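Local coordinates for protein cobalamin biosynthesis precorrin-6Y methylase (CbiE) (Archaeoglobus fulgidus, PDB 2BB3) that probably transfers a methyl group from S-adenosyl-L-methionine to a corrin precursor in adenosylcobalamin biosynthesis, at residues G34-T37 with E38-E42; V128-R132 with L133-L137; I165-D168 with S169-L173. All blocks are in the same frame, centred on the assembly; numbering follows the deposited sequence.

Interaction 1: residues G34-T37 with E38-E42; sequences GQTT and ERAKE
Thr37 and Ala40 meet where a loop turns into a helix: Ala40 N donates to Thr37 OG1 at 3.3 Å, with an N-H...O angle of 153°. The hydroxyl can do this because chi1 of 64° sets it between the backbone N and the carbonyl carbon, which brings it to the N-H of Ala40. The CB of Ala40 packs against the same oxygen, 3.5 Å from Thr37 OG1. The backbone carbonyl of Thr37 then takes the N-H of Lys41, with 3.0 Å between Lys41 N and Thr37 O, the first regular i to i+4 bond. Thr37 is thus the N-cap of helix 38-46, which follows strand 23-28 of the parallel sheet after a loop. One residue earlier, Thr36 lies across the extended chain of Lys41 at about a right angle. Its OG1 sits 3.4 Å from Lys41 CG, while CG2 is placed against Lys41 CE, at a closeness that is doubtful. Beyond this crossing the ammonium of Lys41 forms a salt bridge with Glu38 of the second subunit, and Glu38 reaches Lys41 of that subunit in return. In the loop before the cap, Gln35 OE1 receives the backbone N-H groups of Thr31 and Cys32, and Thr37 rests on Glu120 of strand 116-120.

Interaction 2: residues V128-R132 with L133-L137; sequences VALAR and LKVDL
Leu130 reaches Val135 and Leu137 through an unusual side-chain shape: chi1 of -107° and chi2 of 18° both lie away from staggered values, suggesting some strain. CD1 comes against Val135 CB at 4.1 Å, whereas CD2 meets Leu137 CG at 4.1 Å, the leucine chains crossing at about a right angle. Between them the Leu130 CG is pressed against Val135 O at 3.1 Å. Leu133, with its CG anti to the carbonyl carbon, lays its branch beside Ala129 O; that oxygen also accepts Leu133 N at 3.0 Å. The oxygen of Leu130 is shared by two donors. Val135 N binds it at 3.1 Å, in the carbonyl plane, while Lys134 N gives a weak bond at 2.9 Å, bent to 119°. The aliphatic part of Lys134 passes Ala131 O before its NZ bonds to Ile117 O of the second subunit. Leu133 and Val135 both rest on Phe212 of strand 209-213. Positive phi at Lys134, the six-to-one bond from Val135 to Leu130 and the apolar contact between those same two residues are features of a Schellman motif, here ending helix 125-133, although Lys134 N turns weakly to Leu130 O instead of making the usual five-to-two bond.

Interaction 3: residues I165-D168 with S169-L173; sequences ILAD and SHFPL. With SAH (S-adenosyl-L-homocysteine), chain C.
The end of strand 162-167 forms part of the S-adenosyl-L-homocysteine pocket, and a type I beta turn from Asp168 to Phe171 leads the chain away from it. On the pocket side, the carbonyl oxygen of Ala167 faces the ribose, 2.7 Å from O2' and 3.1 Å from O3' of the ligand. The turn itself is closed by Phe171 N bonding to Asp168 O at 3.1 Å, the donor standing 42° out of the carbonyl plane. A second closure comes from the side chain: chi1 of 60° places the Asp168 carboxylate so that OD1 accepts His170 N at 2.9 Å, from above the carboxylate plane. This is an Asx turn laid over the beta turn. With an alanine in place of Asp168, His170 N would probably lose its carboxylate acceptor and the turn its side-chain bond. With CG anti to its backbone N, Phe171 turns its ring back along the strand. Its CB touches Ala167 CB at 3.7 Å, and CE1 meets Ile165 CG2 at 3.8 Å, while Ile211 of strand 209-213 and Leu204 pack against the same side chain. Ser169 OG bonds to Asp207, itself a ligand-binding residue. That hydroxyl oxygen also sits 3.6 Å above the centre of the His170 ring, whose edge meets Asp168 OD2 in its plane.

Overall arrangement
The three contacts are local closures at helix and strand ends, set at different distances from the bound ligand. Interactions 1 and 2, with centres 22 Å apart, still touch where Gln35 NE2 packs on Val128 CG2 at 4.2 Å, and both reach the second subunit. Interaction 3, which no other chain of the assembly touches, lies across the chain's centre from interaction 1, about 30 Å between centres, and about 7 Å from interaction 2 at nearest atoms. The ligand relates to them unequally: interaction 3 contacts it through Leu166 and Ala167, the side chain of Ala129 in interaction 2 stands about 7 Å away, and that of Thr37 in interaction 1 about 13 Å.

Interaction 1: residues G34-T37 with E38-E42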
loop_
_atom_site.group_PDB
_atom_site.type_symbol
_atom_site.label_atom_id
_atom_site.label_comp_id
_atom_site.label_asym_id
_atom_site.label_seq_id
_atom_site.Cartn_x
_atom_site.Cartn_y
_atom_site.Cartn_z
ATOM N N GLY A 34 1.293 12.136 10.725
ATOM C CA GLY A 34 2.701 11.802 10.596
ATOM C C GLY A 34 2.984 10.648 9.648
ATOM O O GLY A 34 3.877 9.824 9.893
ATOM N N GLN A 35 2.213 10.576 8.564
ATOM C CA GLN A 35 2.403 9.524 7.575
ATOM C C GLN A 35 2.681 10.104 6.210
ATOM O O GLN A 35 2.743 9.383 5.223
ATOM C CB GLN A 35 1.201 8.596 7.521
ATOM C CG GLN A 35 1.167 7.627 8.683
ATOM C CD GLN A 35 0.154 6.532 8.497
ATOM O OE1 GLN A 35 -0.927 6.768 7.966
ATOM N NE2 GLN A 35 0.485 5.329 8.948
ATOM N N THR A 36 2.866 11.418 6.172
ATOM C CA THR A 36 3.190 12.120 4.940
ATOM C C THR A 36 4.679 11.909 4.659
ATOM O O THR A 36 5.476 11.788 5.598
ATOM C CB THR A 36 2.889 13.617 5.086
ATOM O OG1 THR A 36 3.519 14.345 4.024
ATOM C CG2 THR A 36 3.372 14.130 6.439
ATOM N N THR A 37 5.054 11.859 3.379
ATOM C CA THR A 37 6.450 11.639 3.002
ATOM C C THR A 37 7.170 12.928 2.618
ATOM O O THR A 37 6.546 13.884 2.149
ATOM C CB THR A 37 6.574 10.639 1.823
ATOM O OG1 THR A 37 5.953 11.186 0.652
ATOM C CG2 THR A 37 5.904 9.319 2.178
ATOM N N GLU A 38 8.485 12.941 2.824
ATOM C CA GLU A 38 9.309 14.107 2.520
ATOM C C GLU A 38 9.064 14.613 1.104
ATOM O O GLU A 38 9.105 15.815 0.853
ATOM C CB GLU A 38 10.799 13.780 2.685
ATOM C CG GLU A 38 11.131 12.914 3.900
ATOM C CD GLU A 38 12.630 12.789 4.163
ATOM O OE1 GLU A 38 13.417 12.803 3.184
ATOM O OE2 GLU A 38 13.018 12.661 5.350
ATOM N N ARG A 39 8.811 13.700 0.176
ATOM C CA ARG A 39 8.569 14.118 -1.193
ATOM C C ARG A 39 7.196 14.772 -1.306
ATOM O O ARG A 39 7.034 15.763 -2.015
ATOM C CB ARG A 39 8.693 12.929 -2.142
ATOM C CG ARG A 39 9.006 13.338 -3.574
ATOM C CD ARG A 39 9.322 12.124 -4.437
ATOM N NE ARG A 39 9.623 12.483 -5.819
ATOM C CZ ARG A 39 9.724 11.602 -6.809
ATOM N NH1 ARG A 39 9.548 10.308 -6.565
ATOM N NH2 ARG A 39 9.993 12.016 -8.042
ATOM N N ALA A 40 6.213 14.231 -0.594
ATOM C CA ALA A 40 4.875 14.807 -0.617
ATOM C C ALA A 40 4.909 16.256 -0.110
ATOM O O ALA A 40 4.319 17.146 -0.716
ATOM C CB ALA A 40 3.925 13.973 0.240
ATOM N N LYS A 41 5.618 16.491 0.992
ATOM C CA LYS A 41 5.711 17.830 1.566
ATOM C C LYS A 41 6.392 18.799 0.614
ATOM O O LYS A 41 5.977 19.946 0.489
ATOM C CB LYS A 41 6.468 17.790 2.897
ATOM C CG LYS A 41 5.804 16.917 3.946
ATOM C CD LYS A 41 6.635 16.799 5.220
ATOM C CE LYS A 41 6.239 15.549 6.001
ATOM N NZ LYS A 41 6.859 15.491 7.357
ATOM N N GLU A 42 7.436 18.340 -0.061
ATOM C CA GLU A 42 8.147 19.201 -0.996
ATOM C C GLU A 42 7.212 19.589 -2.131
ATOM O O GLU A 42 7.132 20.766 -2.505
ATOM C CB GLU A 42 9.387 18.484 -1.523
ATOM C CG GLU A 42 10.386 18.117 -0.424
ATOM C CD GLU A 42 11.571 17.323 -0.942
ATOM O OE1 GLU A 42 12.412 16.887 -0.111
ATOM O OE2 GLU A 42 11.665 17.133 -2.179
#

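Interaction 2: residues V128-R132 with L133-L137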
loop_
_atom_site.group_PDB
_atom_site.type_symbol
_atom_site.label_atom_id
_atom_site.label_comp_id
_atom_site.label_asym_id
_atom_site.label_seq_id
_atom_site.Cartn_x
_atom_site.Cartn_y
_atom_site.Cartn_z
ATOM N N VAL A 128 -2.947 0.266 6.881
ATOM C CA VAL A 128 -3.119 0.337 8.327
ATOM C C VAL A 128 -3.892 -0.893 8.818
ATOM O O VAL A 128 -3.510 -1.489 9.822
ATOM C CB VAL A 128 -3.828 1.658 8.725
ATOM C CG1 VAL A 128 -4.192 1.659 10.193
ATOM C CG2 VAL A 128 -2.904 2.839 8.419
ATOM N N ALA A 129 -4.944 -1.291 8.094
ATOM C CA ALA A 129 -5.738 -2.469 8.482
ATOM C C ALA A 129 -4.896 -3.755 8.425
ATOM O O ALA A 129 -4.927 -4.585 9.335
ATOM C CB ALA A 129 -6.987 -2.615 7.561
ATOM N N LEU A 130 -4.137 -3.906 7.345
ATOM C CA LEU A 130 -3.285 -5.075 7.168
ATOM C C LEU A 130 -2.275 -5.142 8.294
ATOM O O LEU A 130 -1.926 -6.223 8.766
ATOM C CB LEU A 130 -2.572 -5.007 5.820
ATOM C CG LEU A 130 -3.034 -5.949 4.699
ATOM C CD1 LEU A 130 -4.429 -6.515 4.951
ATOM C CD2 LEU A 130 -2.950 -5.215 3.389
ATOM N N ALA A 131 -1.798 -3.984 8.731
ATOM C CA ALA A 131 -0.838 -3.959 9.824
ATOM C C ALA A 131 -1.487 -4.367 11.139
ATOM O O ALA A 131 -0.850 -5.010 11.959
ATOM C CB ALA A 131 -0.208 -2.587 9.949
ATOM N N ARG A 132 -2.751 -4.000 11.340
ATOM C CA ARG A 132 -3.450 -4.388 12.576
ATOM C C ARG A 132 -3.690 -5.895 12.619
ATOM O O ARG A 132 -3.583 -6.510 13.666
ATOM C CB ARG A 132 -4.828 -3.713 12.678
ATOM C CG ARG A 132 -4.805 -2.214 12.811
ATOM C CD ARG A 132 -4.222 -1.756 14.140
ATOM N NE ARG A 132 -4.583 -0.366 14.364
ATOM C CZ ARG A 132 -3.859 0.676 13.979
ATOM N NH1 ARG A 132 -2.703 0.476 13.350
ATOM N NH2 ARG A 132 -4.315 1.915 14.188
ATOM N N LEU A 133 -4.018 -6.460 11.460
ATOM C CA LEU A 133 -4.337 -7.880 11.306
ATOM C C LEU A 133 -3.141 -8.797 11.128
ATOM O O LEU A 133 -3.281 -10.012 11.246
ATOM C CB LEU A 133 -5.240 -8.084 10.083
ATOM C CG LEU A 133 -6.614 -7.417 10.033
ATOM C CD1 LEU A 133 -7.123 -7.434 8.618
ATOM C CD2 LEU A 133 -7.568 -8.167 10.957
ATOM N N LYS A 134 -1.973 -8.225 10.840
ATOM C CA LYS A 134 -0.765 -9.028 10.595
ATOM C C LYS A 134 -0.996 -9.886 9.343
ATOM O O LYS A 134 -0.596 -11.047 9.296
ATOM C CB LYS A 134 -0.449 -9.959 11.788
ATOM C CG LYS A 134 -0.318 -9.270 13.135
ATOM C CD LYS A 134 0.784 -8.213 13.123
ATOM C CE LYS A 134 0.935 -7.568 14.481
ATOM N NZ LYS A 134 1.217 -8.564 15.543
ATOM N N VAL A 135 -1.651 -9.313 8.338
ATOM C CA VAL A 135 -1.934 -10.032 7.099
ATOM C C VAL A 135 -1.199 -9.394 5.924
ATOM O O VAL A 135 -1.125 -8.172 5.826
ATOM C CB VAL A 135 -3.464 -10.054 6.808
ATOM C CG1 VAL A 135 -3.728 -10.649 5.429
ATOM C CG2 VAL A 135 -4.179 -10.901 7.886
ATOM N N ASP A 136 -0.643 -10.218 5.040
ATOM C CA ASP A 136 0.100 -9.702 3.890
ATOM C C ASP A 136 -0.845 -9.298 2.759
ATOM O O ASP A 136 -1.901 -9.909 2.574
ATOM C CB ASP A 136 1.102 -10.761 3.378
ATOM C CG ASP A 136 2.247 -10.153 2.588
ATOM O OD1 ASP A 136 2.127 -9.983 1.349
ATOM O OD2 ASP A 136 3.283 -9.839 3.212
ATOM N N LEU A 137 -0.459 -8.256 2.021
ATOM C CA LEU A 137 -1.241 -7.738 0.893
ATOM C C LEU A 137 -1.347 -8.841 -0.174
ATOM O O LEU A 137 -2.339 -8.912 -0.915
ATOM C CB LEU A 137 -0.547 -6.503 0.269
ATOM C CG LEU A 137 -1.317 -5.299 -0.326
ATOM C CD1 LEU A 137 -0.425 -4.562 -1.356
ATOM C CD2 LEU A 137 -2.628 -5.705 -0.957
#

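Interaction 3: residues I165-D168 with S169-L173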
loop_
_atom_site.group_PDB
_atom_site.type_symbol
_atom_site.label_atom_id
_atom_site.label_comp_id
_atom_site.label_asym_id
_atom_site.label_seq_id
_atom_site.Cartn_x
_atom_site.Cartn_y
_atom_site.Cartn_z
ATOM N N ILE A 165 -12.431 -5.321 2.089
ATOM C CA ILE A 165 -13.393 -4.452 1.426
ATOM C C ILE A 165 -13.405 -3.037 1.979
ATOM O O ILE A 165 -13.542 -2.841 3.175
ATOM C CB ILE A 165 -14.825 -5.034 1.573
ATOM C CG1 ILE A 165 -14.854 -6.483 1.086
ATOM C CG2 ILE A 165 -15.825 -4.188 0.793
ATOM C CD1 ILE A 165 -16.100 -7.259 1.558
ATOM N N LEU A 166 -13.240 -2.052 1.111
ATOM C CA LEU A 166 -13.311 -0.672 1.566
ATOM C C LEU A 166 -14.798 -0.355 1.512
ATOM O O LEU A 166 -15.367 -0.222 0.429
ATOM C CB LEU A 166 -12.510 0.257 0.650
ATOM C CG LEU A 166 -11.014 -0.071 0.543
ATOM C CD1 LEU A 166 -10.239 1.180 0.285
ATOM C CD2 LEU A 166 -10.516 -0.681 1.823
ATOM N N ALA A 167 -15.436 -0.254 2.674
ATOM C CA ALA A 167 -16.861 -0.002 2.689
ATOM C C ALA A 167 -17.275 1.251 3.434
ATOM O O ALA A 167 -16.482 1.889 4.122
ATOM C CB ALA A 167 -17.583 -1.216 3.299
ATOM N N ASP A 168 -18.532 1.621 3.249
ATOM C CA ASP A 168 -19.087 2.753 3.963
ATOM C C ASP A 168 -20.304 2.142 4.630
ATOM O O ASP A 168 -20.552 0.966 4.424
ATOM C CB ASP A 168 -19.449 3.921 3.035
ATOM C CG ASP A 168 -20.469 3.559 1.991
ATOM O OD1 ASP A 168 -21.203 2.566 2.171
ATOM O OD2 ASP A 168 -20.551 4.300 0.988
ATOM N N SER A 169 -21.050 2.924 5.405
ATOM C CA SER A 169 -22.197 2.430 6.155
ATOM C C SER A 169 -23.316 1.794 5.340
ATOM O O SER A 169 -24.191 1.129 5.898
ATOM C CB SER A 169 -22.776 3.559 7.033
ATOM O OG SER A 169 -23.247 4.658 6.256
ATOM N N HIS A 170 -23.295 1.979 4.027
ATOM C CA HIS A 170 -24.344 1.412 3.186
ATOM C C HIS A 170 -23.965 0.080 2.534
ATOM O O HIS A 170 -24.697 -0.418 1.686
ATOM C CB HIS A 170 -24.754 2.409 2.093
ATOM C CG HIS A 170 -24.941 3.809 2.592
ATOM N ND1 HIS A 170 -23.980 4.784 2.436
ATOM C CD2 HIS A 170 -25.955 4.378 3.281
ATOM C CE1 HIS A 170 -24.395 5.900 3.014
ATOM N NE2 HIS A 170 -25.588 5.683 3.533
ATOM N N PHE A 171 -22.829 -0.498 2.910
ATOM C CA PHE A 171 -22.434 -1.771 2.311
ATOM C C PHE A 171 -23.471 -2.827 2.682
ATOM O O PHE A 171 -23.782 -3.013 3.864
ATOM C CB PHE A 171 -21.062 -2.229 2.804
ATOM C CG PHE A 171 -20.619 -3.550 2.211
ATOM C CD1 PHE A 171 -19.943 -3.599 0.994
ATOM C CD2 PHE A 171 -20.921 -4.750 2.857
ATOM C CE1 PHE A 171 -19.568 -4.823 0.427
ATOM C CE2 PHE A 171 -20.557 -5.970 2.305
ATOM C CZ PHE A 171 -19.880 -6.013 1.087
ATOM N N PRO A 172 -24.000 -3.549 1.675
ATOM C CA PRO A 172 -25.006 -4.584 1.927
ATOM C C PRO A 172 -24.399 -5.882 2.489
ATOM O O PRO A 172 -23.986 -6.761 1.746
ATOM C CB PRO A 172 -25.661 -4.749 0.552
ATOM C CG PRO A 172 -24.497 -4.560 -0.386
ATOM C CD PRO A 172 -23.746 -3.392 0.228
ATOM N N LEU A 173 -24.346 -5.989 3.810
ATOM C CA LEU A 173 -23.779 -7.165 4.465
ATOM C C LEU A 173 -24.433 -8.488 4.064
ATOM O O LEU A 173 -23.810 -9.548 4.175
ATOM C CB LEU A 173 -23.848 -7.011 5.992
ATOM C CG LEU A 173 -22.897 -6.020 6.682
ATOM C CD1 LEU A 173 -23.217 -5.957 8.168
ATOM C CD2 LEU A 173 -21.442 -6.427 6.468
HETATM N N SAH C . -7.480 6.672 -0.715
HETATM C CA SAH C . -7.922 6.110 0.498
HETATM C CB SAH C . -9.281 5.430 0.342
HETATM C CG SAH C . -10.527 6.153 -0.149
HETATM S SD SAH C . -11.950 5.204 -0.617
HETATM C C SAH C . -6.835 5.243 1.020
HETATM O O SAH C . -7.061 4.932 2.120
HETATM O OXT SAH C . -5.900 4.909 0.345
HETATM C "C5'" SAH C . -12.622 5.527 0.988
HETATM C "C4'" SAH C . -12.780 4.303 1.872
HETATM O "O4'" SAH C . -11.624 3.914 2.504
HETATM C "C3'" SAH C . -13.863 4.353 2.906
HETATM O "O3'" SAH C . -15.114 4.098 2.425
HETATM C "C2'" SAH C . -13.381 3.306 3.844
HETATM O "O2'" SAH C . -13.848 2.068 3.524
HETATM C "C1'" SAH C . -11.903 3.317 3.687
HETATM N N9 SAH C . -11.285 4.117 4.717
HETATM C C8 SAH C . -10.719 5.269 4.528
HETATM N N7 SAH C . -10.202 5.727 5.613
HETATM C C5 SAH C . -10.423 4.868 6.532
HETATM C C6 SAH C . -10.088 4.848 7.845
HETATM N N6 SAH C . -9.457 5.799 8.431
HETATM N N1 SAH C . -10.441 3.799 8.559
HETATM C C2 SAH C . -11.117 2.794 7.995
HETATM N N3 SAH C . -11.420 2.834 6.718
HETATM C C4 SAH C . -11.096 3.852 5.989
#